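Cytochrome c-552/4 domain-containing protein (Ignicoccus hospitalis KIN4/I, PDB 4QO5) binds eight c-type hemes and calcium as a membrane-associated octaheme cytochrome c, and probably carries electrons along its heme chain. Local coordinates at residues A[17-22]-A[78-83]; A[8-13]-A[37-42]; A[463-468]-A[510-515]. All coordinates share one frame; numbering follows the deposited sequence.

Contact 1: residues A[17-22]-A[78-83]; sequences SPQTKT and GCYECH. With HEC (heme c), chain C.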
loop_
_atom_site.group_PDB
_atom_site.type_symbol
_atom_site.label_atom_id
_atom_site.label_comp_id
_atom_site.label_asym_id
_atom_site.label_seq_id
_atom_site.Cartn_x
_atom_site.Cartn_y
_atom_site.Cartn_z
ATOM N N SER A 17 -41.729 14.018 0.719
ATOM C CA SER A 17 -42.981 13.552 1.327
ATOM C C SER A 17 -43.161 14.230 2.683
ATOM O O SER A 17 -42.180 14.639 3.311
ATOM C CB SER A 17 -42.985 12.025 1.473
ATOM O OG SER A 17 -42.058 11.601 2.468
ATOM N N PRO A 18 -44.420 14.378 3.131
ATOM C CA PRO A 18 -44.656 14.949 4.463
ATOM C C PRO A 18 -43.952 14.142 5.535
ATOM O O PRO A 18 -43.461 14.711 6.516
ATOM C CB PRO A 18 -46.170 14.833 4.640
ATOM C CG PRO A 18 -46.716 14.799 3.252
ATOM C CD PRO A 18 -45.669 14.142 2.389
ATOM N N GLN A 19 -43.890 12.829 5.349
ATOM C CA GLN A 19 -43.227 11.976 6.328
ATOM C C GLN A 19 -41.746 12.286 6.406
ATOM O O GLN A 19 -41.197 12.495 7.485
ATOM C CB GLN A 19 -43.425 10.506 5.999
ATOM C CG GLN A 19 -44.875 10.047 6.114
ATOM C CD GLN A 19 -45.607 10.061 4.780
ATOM O OE1 GLN A 19 -45.253 10.801 3.859
ATOM N NE2 GLN A 19 -46.641 9.233 4.672
ATOM N N THR A 20 -41.104 12.331 5.246
ATOM C CA THR A 20 -39.672 12.567 5.211
ATOM C C THR A 20 -39.342 13.945 5.777
ATOM O O THR A 20 -38.336 14.106 6.456
ATOM C CB THR A 20 -39.095 12.306 3.807
ATOM O OG1 THR A 20 -39.027 10.887 3.616
ATOM C CG2 THR A 20 -37.659 12.878 3.658
ATOM N N LYS A 21 -40.213 14.926 5.547
ATOM C CA LYS A 21 -39.986 16.252 6.108
ATOM C C LYS A 21 -39.912 16.196 7.630
ATOM O O LYS A 21 -39.142 16.921 8.244
ATOM C CB LYS A 21 -41.065 17.250 5.676
ATOM C CG LYS A 21 -40.942 17.709 4.228
ATOM C CD LYS A 21 -41.927 18.843 3.938
ATOM C CE LYS A 21 -41.513 19.651 2.715
ATOM N NZ LYS A 21 -42.415 20.826 2.487
ATOM N N THR A 22 -40.707 15.320 8.228
ATOM C CA THR A 22 -40.653 15.124 9.669
ATOM C C THR A 22 -39.334 14.474 10.104
ATOM O O THR A 22 -38.697 14.938 11.061
ATOM C CB THR A 22 -41.855 14.313 10.159
ATOM O OG1 THR A 22 -43.064 14.984 9.767
ATOM C CG2 THR A 22 -41.824 14.190 11.673
ATOM N N GLY A 78 -36.654 9.719 0.077
ATOM C CA GLY A 78 -36.218 10.246 1.361
ATOM C C GLY A 78 -36.206 9.186 2.448
ATOM O O GLY A 78 -36.464 8.007 2.182
ATOM N N CYS A 79 -35.895 9.609 3.670
ATOM C CA CYS A 79 -35.743 8.714 4.815
ATOM C C CYS A 79 -36.933 7.753 4.958
ATOM O O CYS A 79 -36.760 6.562 5.188
ATOM C CB CYS A 79 -35.638 9.535 6.111
ATOM S SG CYS A 79 -34.797 11.165 5.953
ATOM N N TYR A 80 -38.141 8.281 4.830
ATOM C CA TYR A 80 -39.318 7.444 5.028
ATOM C C TYR A 80 -39.550 6.505 3.846
ATOM O O TYR A 80 -40.044 5.388 4.018
ATOM C CB TYR A 80 -40.551 8.302 5.287
ATOM C CG TYR A 80 -41.796 7.461 5.486
ATOM C CD1 TYR A 80 -42.031 6.832 6.699
ATOM C CD2 TYR A 80 -42.706 7.274 4.451
ATOM C CE1 TYR A 80 -43.159 6.050 6.893
ATOM C CE2 TYR A 80 -43.841 6.490 4.637
ATOM C CZ TYR A 80 -44.053 5.886 5.861
ATOM O OH TYR A 80 -45.164 5.100 6.070
ATOM N N GLU A 81 -39.165 6.948 2.650
ATOM C CA GLU A 81 -39.410 6.161 1.448
ATOM C C GLU A 81 -38.654 4.835 1.507
ATOM O O GLU A 81 -39.189 3.808 1.113
ATOM C CB GLU A 81 -39.074 6.952 0.176
ATOM C CG GLU A 81 -40.090 8.050 -0.161
ATOM C CD GLU A 81 -40.275 9.079 0.960
ATOM O OE1 GLU A 81 -41.413 9.218 1.470
ATOM O OE2 GLU A 81 -39.290 9.758 1.332
ATOM N N CYS A 82 -37.434 4.844 2.030
ATOM C CA CYS A 82 -36.697 3.587 2.262
ATOM C C CYS A 82 -37.017 2.881 3.579
ATOM O O CYS A 82 -37.355 1.701 3.594
ATOM C CB CYS A 82 -35.193 3.815 2.163
ATOM S SG CYS A 82 -34.751 4.085 0.450
ATOM N N HIS A 83 -36.884 3.599 4.687
ATOM C CA HIS A 83 -36.959 2.967 5.990
ATOM C C HIS A 83 -38.369 2.596 6.404
ATOM O O HIS A 83 -38.549 1.844 7.351
ATOM C CB HIS A 83 -36.323 3.858 7.061
ATOM C CG HIS A 83 -34.839 3.910 6.962
ATOM N ND1 HIS A 83 -34.028 2.902 7.446
ATOM C CD2 HIS A 83 -34.009 4.820 6.403
ATOM C CE1 HIS A 83 -32.763 3.200 7.208
ATOM N NE2 HIS A 83 -32.737 4.359 6.588
HETATM FE FE HEC C . -30.959 5.246 5.918
HETATM C CHA HEC C . -29.339 2.803 7.716
HETATM C CHB HEC C . -31.200 7.136 8.803
HETATM C CHC HEC C . -32.386 7.629 4.128
HETATM C CHD HEC C . -30.915 3.226 3.148
HETATM N NA HEC C . -30.356 5.053 7.844
HETATM C C1A HEC C . -29.704 3.940 8.376
HETATM C C2A HEC C . -29.476 4.153 9.781
HETATM C C3A HEC C . -29.970 5.347 10.087
HETATM C C4A HEC C . -30.531 5.936 8.888
HETATM C CMA HEC C . -29.939 6.007 11.483
HETATM C CAA HEC C . -28.814 3.133 10.741
HETATM C CBA HEC C . -27.353 2.839 10.449
HETATM C CGA HEC C . -26.543 3.913 11.110
HETATM O O1A HEC C . -25.560 4.372 10.470
HETATM O O2A HEC C . -26.895 4.315 12.255
HETATM N NB HEC C . -31.705 6.925 6.415
HETATM C C1B HEC C . -31.623 7.625 7.610
HETATM C C2B HEC C . -31.973 9.000 7.395
HETATM C C3B HEC C . -32.226 9.085 6.081
HETATM C C4B HEC C . -32.107 7.813 5.462
HETATM C CMB HEC C . -31.925 10.076 8.516
HETATM C CAB HEC C . -32.508 10.230 5.127
HETATM C CBB HEC C . -31.664 11.502 5.485
HETATM N NC HEC C . -31.573 5.388 4.031
HETATM C C1C HEC C . -32.180 6.471 3.455
HETATM C C2C HEC C . -32.684 6.122 2.151
HETATM C C3C HEC C . -32.054 4.972 1.855
HETATM C C4C HEC C . -31.499 4.452 3.048
HETATM C CMC HEC C . -33.209 7.236 1.201
HETATM C CAC HEC C . -32.000 4.031 0.624
HETATM C CBC HEC C . -31.932 4.748 -0.754
HETATM N ND HEC C . -30.257 3.373 5.538
HETATM C C1D HEC C . -30.307 2.768 4.284
HETATM C C2D HEC C . -29.630 1.496 4.279
HETATM C C3D HEC C . -29.141 1.326 5.709
HETATM C C4D HEC C . -29.585 2.526 6.405
HETATM C CMD HEC C . -29.504 0.605 3.010
HETATM C CAD HEC C . -28.337 0.182 6.390
HETATM C CBD HEC C . -28.297 -1.144 5.657
HETATM C CGD HEC C . -27.121 -1.161 4.694
HETATM O O1D HEC C . -26.934 -2.191 4.015
HETATM O O2D HEC C . -26.373 -0.153 4.611
HETATM O O HOH W 1 -39.503 12.164 0.134
#
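The CxxCH heme-attachment motif of a c-type cytochrome, C79 to H83, is pinned here to the start of helix 18-30. The carboxylate of E81, its chain bent at chi2 (58°), does most of the pinning. S17 OG donates to E81 OE1 at 2.7 Å and T20 OG1 donates to E81 OE2 at 2.6 Å, each carboxylate oxygen receiving its hydroxyl on the syn lone pair, so the buried acid is clasped. E81 OE2 also accepts a hydrogen bond from a water that in turn accepts from S17 N, and a weak one from G78 N.

Both hydroxyls work twice. S17 is the N-cap residue of helix 18-30, its OG accepting from T20 N at 3.0 Å, while T20 OG1 accepts from Y80 N at 3.0 Å (156°), an N-H in the first turn of helix 79-83. A CB at G78 would clash with T20 CG2, consistent with glycine here. Beside this polar knot the Q19 amide stacks on the Y80 ring, the planes 8° apart. C79 and C82 carry the thioether links to the heme; H83, whose ND1 is bonded to H102 O, and H222 are its axial ligands, with H83 NE2 2.1 Å from FE.

Contact 2: residues A[8-13]-A[37-42]; sequences EAVAKL and DWLKSK. With HEC (heme c), chain C.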
loop_
_atom_site.group_PDB
_atom_site.type_symbol
_atom_site.label_atom_id
_atom_site.label_comp_id
_atom_site.label_asym_id
_atom_site.label_seq_id
_atom_site.Cartn_x
_atom_site.Cartn_y
_atom_site.Cartn_z
ATOM N N GLU A 8 -30.652 25.375 4.864
ATOM C CA GLU A 8 -30.994 26.000 3.600
ATOM C C GLU A 8 -31.119 24.944 2.495
ATOM O O GLU A 8 -31.984 25.047 1.628
ATOM C CB GLU A 8 -29.971 27.076 3.220
ATOM C CG GLU A 8 -29.926 27.371 1.734
ATOM C CD GLU A 8 -29.979 28.856 1.433
ATOM O OE1 GLU A 8 -29.075 29.592 1.892
ATOM O OE2 GLU A 8 -30.936 29.287 0.750
ATOM N N ALA A 9 -30.271 23.919 2.549
ATOM C CA ALA A 9 -30.298 22.867 1.541
ATOM C C ALA A 9 -31.581 22.050 1.653
ATOM O O ALA A 9 -32.174 21.666 0.642
ATOM C CB ALA A 9 -29.071 21.966 1.667
ATOM N N VAL A 10 -32.011 21.777 2.878
ATOM C CA VAL A 10 -33.274 21.062 3.076
ATOM C C VAL A 10 -34.478 21.880 2.590
ATOM O O VAL A 10 -35.394 21.346 1.944
ATOM C CB VAL A 10 -33.453 20.622 4.537
ATOM C CG1 VAL A 10 -34.901 20.184 4.803
ATOM C CG2 VAL A 10 -32.488 19.481 4.849
ATOM N N ALA A 11 -34.455 23.180 2.877
ATOM C CA ALA A 11 -35.546 24.080 2.499
ATOM C C ALA A 11 -35.701 24.230 0.983
ATOM O O ALA A 11 -36.793 24.516 0.492
ATOM C CB ALA A 11 -35.347 25.444 3.138
ATOM N N LYS A 12 -34.607 24.047 0.250
ATOM C CA LYS A 12 -34.621 24.186 -1.203
ATOM C C LYS A 12 -35.062 22.909 -1.920
ATOM O O LYS A 12 -35.271 22.920 -3.131
ATOM C CB LYS A 12 -33.243 24.613 -1.728
ATOM C CG LYS A 12 -33.046 26.129 -1.848
ATOM C CD LYS A 12 -34.388 26.874 -1.860
ATOM C CE LYS A 12 -34.229 28.353 -2.213
ATOM N NZ LYS A 12 -33.856 28.566 -3.641
ATOM N N LEU A 13 -35.174 21.806 -1.189
ATOM C CA LEU A 13 -35.613 20.550 -1.792
ATOM C C LEU A 13 -37.028 20.662 -2.330
ATOM O O LEU A 13 -37.806 21.518 -1.916
ATOM C CB LEU A 13 -35.569 19.414 -0.768
ATOM C CG LEU A 13 -34.171 19.013 -0.302
ATOM C CD1 LEU A 13 -34.270 18.017 0.836
ATOM C CD2 LEU A 13 -33.371 18.432 -1.479
ATOM N N ASP A 37 -25.148 13.616 3.816
ATOM C CA ASP A 37 -24.785 12.539 2.910
ATOM C C ASP A 37 -25.963 12.220 1.967
ATOM O O ASP A 37 -25.806 12.137 0.754
ATOM C CB ASP A 37 -24.439 11.326 3.767
ATOM C CG ASP A 37 -23.478 10.379 3.099
ATOM O OD1 ASP A 37 -22.762 10.790 2.157
ATOM O OD2 ASP A 37 -23.420 9.215 3.550
ATOM N N TRP A 38 -27.156 12.086 2.542
ATOM C CA TRP A 38 -28.379 11.882 1.762
ATOM C C TRP A 38 -28.634 13.022 0.772
ATOM O O TRP A 38 -29.038 12.782 -0.370
ATOM C CB TRP A 38 -29.577 11.731 2.708
ATOM C CG TRP A 38 -30.899 11.668 1.979
ATOM C CD1 TRP A 38 -31.420 10.586 1.317
ATOM C CD2 TRP A 38 -31.852 12.735 1.818
ATOM N NE1 TRP A 38 -32.639 10.914 0.763
ATOM C CE2 TRP A 38 -32.925 12.223 1.049
ATOM C CE3 TRP A 38 -31.900 14.069 2.238
ATOM C CZ2 TRP A 38 -34.035 12.998 0.698
ATOM C CZ3 TRP A 38 -33.005 14.837 1.892
ATOM C CH2 TRP A 38 -34.057 14.298 1.130
ATOM N N LEU A 39 -28.385 14.256 1.203
ATOM C CA LEU A 39 -28.534 15.424 0.322
ATOM C C LEU A 39 -27.653 15.334 -0.939
ATOM O O LEU A 39 -27.944 15.981 -1.956
ATOM C CB LEU A 39 -28.202 16.719 1.090
ATOM C CG LEU A 39 -29.275 17.229 2.054
ATOM C CD1 LEU A 39 -28.697 18.343 2.934
ATOM C CD2 LEU A 39 -30.473 17.748 1.281
ATOM N N LYS A 40 -26.583 14.543 -0.875
ATOM C CA LYS A 40 -25.662 14.428 -2.017
ATOM C C LYS A 40 -26.110 13.357 -2.994
ATOM O O LYS A 40 -25.561 13.240 -4.097
ATOM C CB LYS A 40 -24.233 14.111 -1.561
ATOM C CG LYS A 40 -23.588 15.177 -0.690
ATOM C CD LYS A 40 -22.100 14.887 -0.514
ATOM C CE LYS A 40 -21.584 15.324 0.856
ATOM N NZ LYS A 40 -21.585 16.802 1.063
ATOM N N SER A 41 -27.086 12.553 -2.590
ATOM C CA SER A 41 -27.565 11.466 -3.455
ATOM C C SER A 41 -28.469 11.944 -4.580
ATOM O O SER A 41 -29.274 12.865 -4.419
ATOM C CB SER A 41 -28.302 10.380 -2.660
ATOM O OG SER A 41 -29.557 10.838 -2.209
ATOM N N LYS A 42 -28.339 11.295 -5.734
ATOM C CA LYS A 42 -29.258 11.560 -6.829
ATOM C C LYS A 42 -30.695 11.285 -6.389
ATOM O O LYS A 42 -31.622 11.969 -6.802
ATOM C CB LYS A 42 -28.885 10.695 -8.030
ATOM C CG LYS A 42 -29.582 11.060 -9.323
ATOM C CD LYS A 42 -28.875 10.329 -10.479
ATOM C CE LYS A 42 -29.214 10.919 -11.827
ATOM N NZ LYS A 42 -28.599 10.114 -12.933
HETATM FE FE HEC C . -30.959 5.246 5.918
HETATM C CHA HEC C . -29.339 2.803 7.716
HETATM C CHB HEC C . -31.200 7.136 8.803
HETATM C CHC HEC C . -32.386 7.629 4.128
HETATM C CHD HEC C . -30.915 3.226 3.148
HETATM N NA HEC C . -30.356 5.053 7.844
HETATM C C1A HEC C . -29.704 3.940 8.376
HETATM C C2A HEC C . -29.476 4.153 9.781
HETATM C C3A HEC C . -29.970 5.347 10.087
HETATM C C4A HEC C . -30.531 5.936 8.888
HETATM C CMA HEC C . -29.939 6.007 11.483
HETATM C CAA HEC C . -28.814 3.133 10.741
HETATM C CBA HEC C . -27.353 2.839 10.449
HETATM C CGA HEC C . -26.543 3.913 11.110
HETATM O O1A HEC C . -25.560 4.372 10.470
HETATM O O2A HEC C . -26.895 4.315 12.255
HETATM N NB HEC C . -31.705 6.925 6.415
HETATM C C1B HEC C . -31.623 7.625 7.610
HETATM C C2B HEC C . -31.973 9.000 7.395
HETATM C C3B HEC C . -32.226 9.085 6.081
HETATM C C4B HEC C . -32.107 7.813 5.462
HETATM C CMB HEC C . -31.925 10.076 8.516
HETATM C CAB HEC C . -32.508 10.230 5.127
HETATM C CBB HEC C . -31.664 11.502 5.485
HETATM N NC HEC C . -31.573 5.388 4.031
HETATM C C1C HEC C . -32.180 6.471 3.455
HETATM C C2C HEC C . -32.684 6.122 2.151
HETATM C C3C HEC C . -32.054 4.972 1.855
HETATM C C4C HEC C . -31.499 4.452 3.048
HETATM C CMC HEC C . -33.209 7.236 1.201
HETATM C CAC HEC C . -32.000 4.031 0.624
HETATM C CBC HEC C . -31.932 4.748 -0.754
HETATM N ND HEC C . -30.257 3.373 5.538
HETATM C C1D HEC C . -30.307 2.768 4.284
HETATM C C2D HEC C . -29.630 1.496 4.279
HETATM C C3D HEC C . -29.141 1.326 5.709
HETATM C C4D HEC C . -29.585 2.526 6.405
HETATM C CMD HEC C . -29.504 0.605 3.010
HETATM C CAD HEC C . -28.337 0.182 6.390
HETATM C CBD HEC C . -28.297 -1.144 5.657
HETATM C CGD HEC C . -27.121 -1.161 4.694
HETATM O O1D HEC C . -26.934 -2.191 4.015
HETATM O O2D HEC C . -26.373 -0.153 4.611
#
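W38 O is the best-held polar atom, gripped by two donors of one residue: S41 OG at 2.7 Å, lying in the carbonyl plane, and S41 N at 3.0 Å. This double hold ties W38 to S41 in the turn at these residues. The tryptophan's NE1 is bonded to V77 O.

Across to residues 8-13 everything is apolar. With CG anti to its backbone N (chi1 174°), W38 brings the rim of its six-membered ring to L13, whose CD1 meets the ring edge at CZ3, 3.6 Å away. L39 points toward residues 8-13 and splits its branches: CD2 lies against L13 CD1 at 3.8 Å, and CD1 against A9 CB at 3.9 Å, with V10 CG2 a little farther off. One indole face is spent on the heme, where HEC CAB sits 3.8 Å above the plane toward the rim and W38 CB touches HEC CBB at 3.5 Å. An alanine in place of W38 would probably loosen both the packing of L13 and the wall beside the thioether carbon CAB, and would lose the bond to V77 O. The indole packed against the thioether-bearing substituents forms part of the wall of a heme c pocket.

Contact 3: residues A[463-468]-A[510-515]; sequences EYIEKL and TLLRLW. With CA (calcium ion), chain J.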
loop_
_atom_site.group_PDB
_atom_site.type_symbol
_atom_site.label_atom_id
_atom_site.label_comp_id
_atom_site.label_asym_id
_atom_site.label_seq_id
_atom_site.Cartn_x
_atom_site.Cartn_y
_atom_site.Cartn_z
ATOM N N GLU A 463 -1.784 -26.801 10.783
ATOM C CA GLU A 463 -0.365 -26.815 11.103
ATOM C C GLU A 463 0.446 -25.974 10.120
ATOM O O GLU A 463 -0.024 -25.647 9.035
ATOM C CB GLU A 463 0.176 -28.246 11.145
ATOM C CG GLU A 463 -0.433 -29.108 12.218
ATOM C CD GLU A 463 -0.099 -30.580 12.020
ATOM O OE1 GLU A 463 0.950 -31.026 12.528
ATOM O OE2 GLU A 463 -0.883 -31.283 11.348
ATOM N N TYR A 464 1.663 -25.630 10.520
ATOM C CA TYR A 464 2.485 -24.682 9.769
ATOM C C TYR A 464 2.753 -25.089 8.318
ATOM O O TYR A 464 2.532 -24.296 7.410
ATOM C CB TYR A 464 3.798 -24.393 10.509
ATOM C CG TYR A 464 4.642 -23.336 9.836
ATOM C CD1 TYR A 464 4.200 -22.021 9.753
ATOM C CD2 TYR A 464 5.869 -23.651 9.267
ATOM C CE1 TYR A 464 4.958 -21.050 9.129
ATOM C CE2 TYR A 464 6.635 -22.684 8.640
ATOM C CZ TYR A 464 6.171 -21.383 8.578
ATOM O OH TYR A 464 6.922 -20.402 7.972
ATOM N N ILE A 465 3.222 -26.310 8.088
ATOM C CA ILE A 465 3.481 -26.734 6.707
ATOM C C ILE A 465 2.193 -26.770 5.868
ATOM O O ILE A 465 2.227 -26.553 4.655
ATOM C CB ILE A 465 4.236 -28.088 6.617
ATOM C CG1 ILE A 465 4.801 -28.277 5.198
ATOM C CG2 ILE A 465 3.338 -29.248 7.030
ATOM C CD1 ILE A 465 5.866 -29.334 5.073
ATOM N N GLU A 466 1.055 -27.014 6.519
ATOM C CA GLU A 466 -0.226 -27.010 5.819
ATOM C C GLU A 466 -0.594 -25.580 5.412
ATOM O O GLU A 466 -1.140 -25.341 4.337
ATOM C CB GLU A 466 -1.314 -27.653 6.697
ATOM C CG GLU A 466 -1.074 -29.152 6.916
ATOM C CD GLU A 466 -1.796 -29.739 8.122
ATOM O OE1 GLU A 466 -2.333 -28.975 8.953
ATOM O OE2 GLU A 466 -1.804 -30.983 8.241
ATOM N N LYS A 467 -0.256 -24.614 6.259
ATOM C CA LYS A 467 -0.524 -23.220 5.924
ATOM C C LYS A 467 0.390 -22.730 4.796
ATOM O O LYS A 467 0.005 -21.864 4.007
ATOM C CB LYS A 467 -0.413 -22.337 7.174
ATOM C CG LYS A 467 -1.565 -22.588 8.188
ATOM C CD LYS A 467 -1.250 -21.917 9.517
ATOM C CE LYS A 467 -2.050 -22.511 10.670
ATOM N NZ LYS A 467 -3.510 -22.331 10.474
ATOM N N LEU A 468 1.595 -23.280 4.720
ATOM C CA LEU A 468 2.485 -22.973 3.602
ATOM C C LEU A 468 1.855 -23.465 2.304
ATOM O O LEU A 468 1.882 -22.777 1.289
ATOM C CB LEU A 468 3.858 -23.613 3.807
ATOM C CG LEU A 468 4.682 -23.041 4.965
ATOM C CD1 LEU A 468 6.039 -23.734 5.028
ATOM C CD2 LEU A 468 4.859 -21.539 4.796
ATOM N N THR A 510 12.524 -27.778 2.376
ATOM C CA THR A 510 13.480 -27.657 3.470
ATOM C C THR A 510 12.933 -28.243 4.781
ATOM O O THR A 510 13.632 -28.991 5.478
ATOM C CB THR A 510 13.930 -26.192 3.657
ATOM O OG1 THR A 510 14.755 -25.813 2.544
ATOM C CG2 THR A 510 14.725 -26.039 4.933
ATOM N N LEU A 511 11.678 -27.936 5.097
ATOM C CA LEU A 511 11.037 -28.507 6.283
ATOM C C LEU A 511 10.999 -30.039 6.234
ATOM O O LEU A 511 11.302 -30.706 7.223
ATOM C CB LEU A 511 9.632 -27.934 6.470
ATOM C CG LEU A 511 9.601 -26.480 6.950
ATOM C CD1 LEU A 511 8.183 -25.939 6.947
ATOM C CD2 LEU A 511 10.219 -26.367 8.334
ATOM N N LEU A 512 10.638 -30.587 5.077
ATOM C CA LEU A 512 10.658 -32.033 4.880
ATOM C C LEU A 512 12.056 -32.620 5.069
ATOM O O LEU A 512 12.215 -33.660 5.710
ATOM C CB LEU A 512 10.112 -32.394 3.494
ATOM C CG LEU A 512 8.608 -32.187 3.308
ATOM C CD1 LEU A 512 8.212 -32.357 1.840
ATOM C CD2 LEU A 512 7.837 -33.163 4.195
ATOM N N ARG A 513 13.064 -31.948 4.516
ATOM C CA ARG A 513 14.458 -32.363 4.681
ATOM C C ARG A 513 14.926 -32.339 6.133
ATOM O O ARG A 513 15.615 -33.257 6.583
ATOM C CB ARG A 513 15.389 -31.470 3.867
ATOM C CG ARG A 513 15.559 -31.872 2.426
ATOM C CD ARG A 513 16.674 -31.058 1.790
ATOM N NE ARG A 513 17.985 -31.366 2.360
ATOM C CZ ARG A 513 18.949 -30.468 2.551
ATOM N NH1 ARG A 513 20.110 -30.836 3.070
ATOM N NH2 ARG A 513 18.749 -29.196 2.227
ATOM N N LEU A 514 14.592 -31.271 6.851
ATOM C CA LEU A 514 14.950 -31.168 8.268
ATOM C C LEU A 514 14.277 -32.267 9.072
ATOM O O LEU A 514 14.890 -32.872 9.953
ATOM C CB LEU A 514 14.549 -29.808 8.840
ATOM C CG LEU A 514 15.408 -28.617 8.421
ATOM C CD1 LEU A 514 14.863 -27.331 9.018
ATOM C CD2 LEU A 514 16.855 -28.833 8.839
ATOM N N TRP A 515 13.012 -32.520 8.760
ATOM C CA TRP A 515 12.258 -33.565 9.440
ATOM C C TRP A 515 12.884 -34.938 9.218
ATOM O O TRP A 515 13.075 -35.698 10.165
ATOM C CB TRP A 515 10.799 -33.547 8.986
ATOM C CG TRP A 515 9.928 -34.551 9.669
ATOM C CD1 TRP A 515 9.318 -35.633 9.096
ATOM C CD2 TRP A 515 9.556 -34.568 11.055
ATOM N NE1 TRP A 515 8.591 -36.320 10.039
ATOM C CE2 TRP A 515 8.722 -35.690 11.249
ATOM C CE3 TRP A 515 9.844 -33.743 12.150
ATOM C CZ2 TRP A 515 8.172 -36.007 12.490
ATOM C CZ3 TRP A 515 9.299 -34.064 13.383
ATOM C CH2 TRP A 515 8.473 -35.188 13.542
HETATM CA CA CA J . -3.061 -31.000 10.250
HETATM O O HOH W 2 -3.988 -31.737 12.310
#
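Calcium is held at the start of helix 464-485 by two glutamates one turn apart. E466 is bidentate, with OE1 at 2.5 Å and OE2 at 2.4 Å from the ion CA, while E463, the N-cap residue, gives OE2 alone. A water, D462 OD1 and the carbonyls of H451 and T459 complete seven ligand atoms. Both glutamate chains run extended beyond CG, which carries their carboxylates out to the metal. In the second shell E463 N donates to E466 OE1 at 2.9 Å (135°), approaching from above the carboxylate plane, and W445 NE1 bonds to E466 OE2; together they would help fix the carboxylate's rotation.

The side of the helix turned to residues 510-515 is greasy. L511 CD1 is at the centre of the contact: it meets L468 CD1 at 3.6 Å and Y464 CE2 at 4.0 Å, its side chain crossing both at about a right angle. I465 CD1 reaches L511 CB at 4.3 Å and L512 CG at the same distance. Y464 OH is bonded to H507 NE2 of this chain, and its ring stacks on H507 of the second subunit.

The two segments run nearly antiparallel, at 155° with axes 11.9 Å apart. Helix 413-447 packs against I465 and L512, making a three-helix cluster, and L511 continues onto L514 of the second subunit.

Contacts 1 and 2 form one neighbourhood, their centres 13 Å apart. They touch where G78 CA packs on W38 CZ2 at 3.6 Å, and their segments alternate along the chain. Helices 6-11, 18-30 and 32-39 follow one another, and both contacts touch the same heme c. Contact 1 supplies its thioether cysteines and one axial histidine; contact 2 reaches it through W38, whose side chain is about 4 Å from that of the other axial ligand, H222. Contact 3 stands apart, its centre 60 Å from each of the others and on the opposite side of the chain's centre. Contact 2 touches the second subunit; contact 3, with its calcium site and long C-terminal helices, touches both the second and the third.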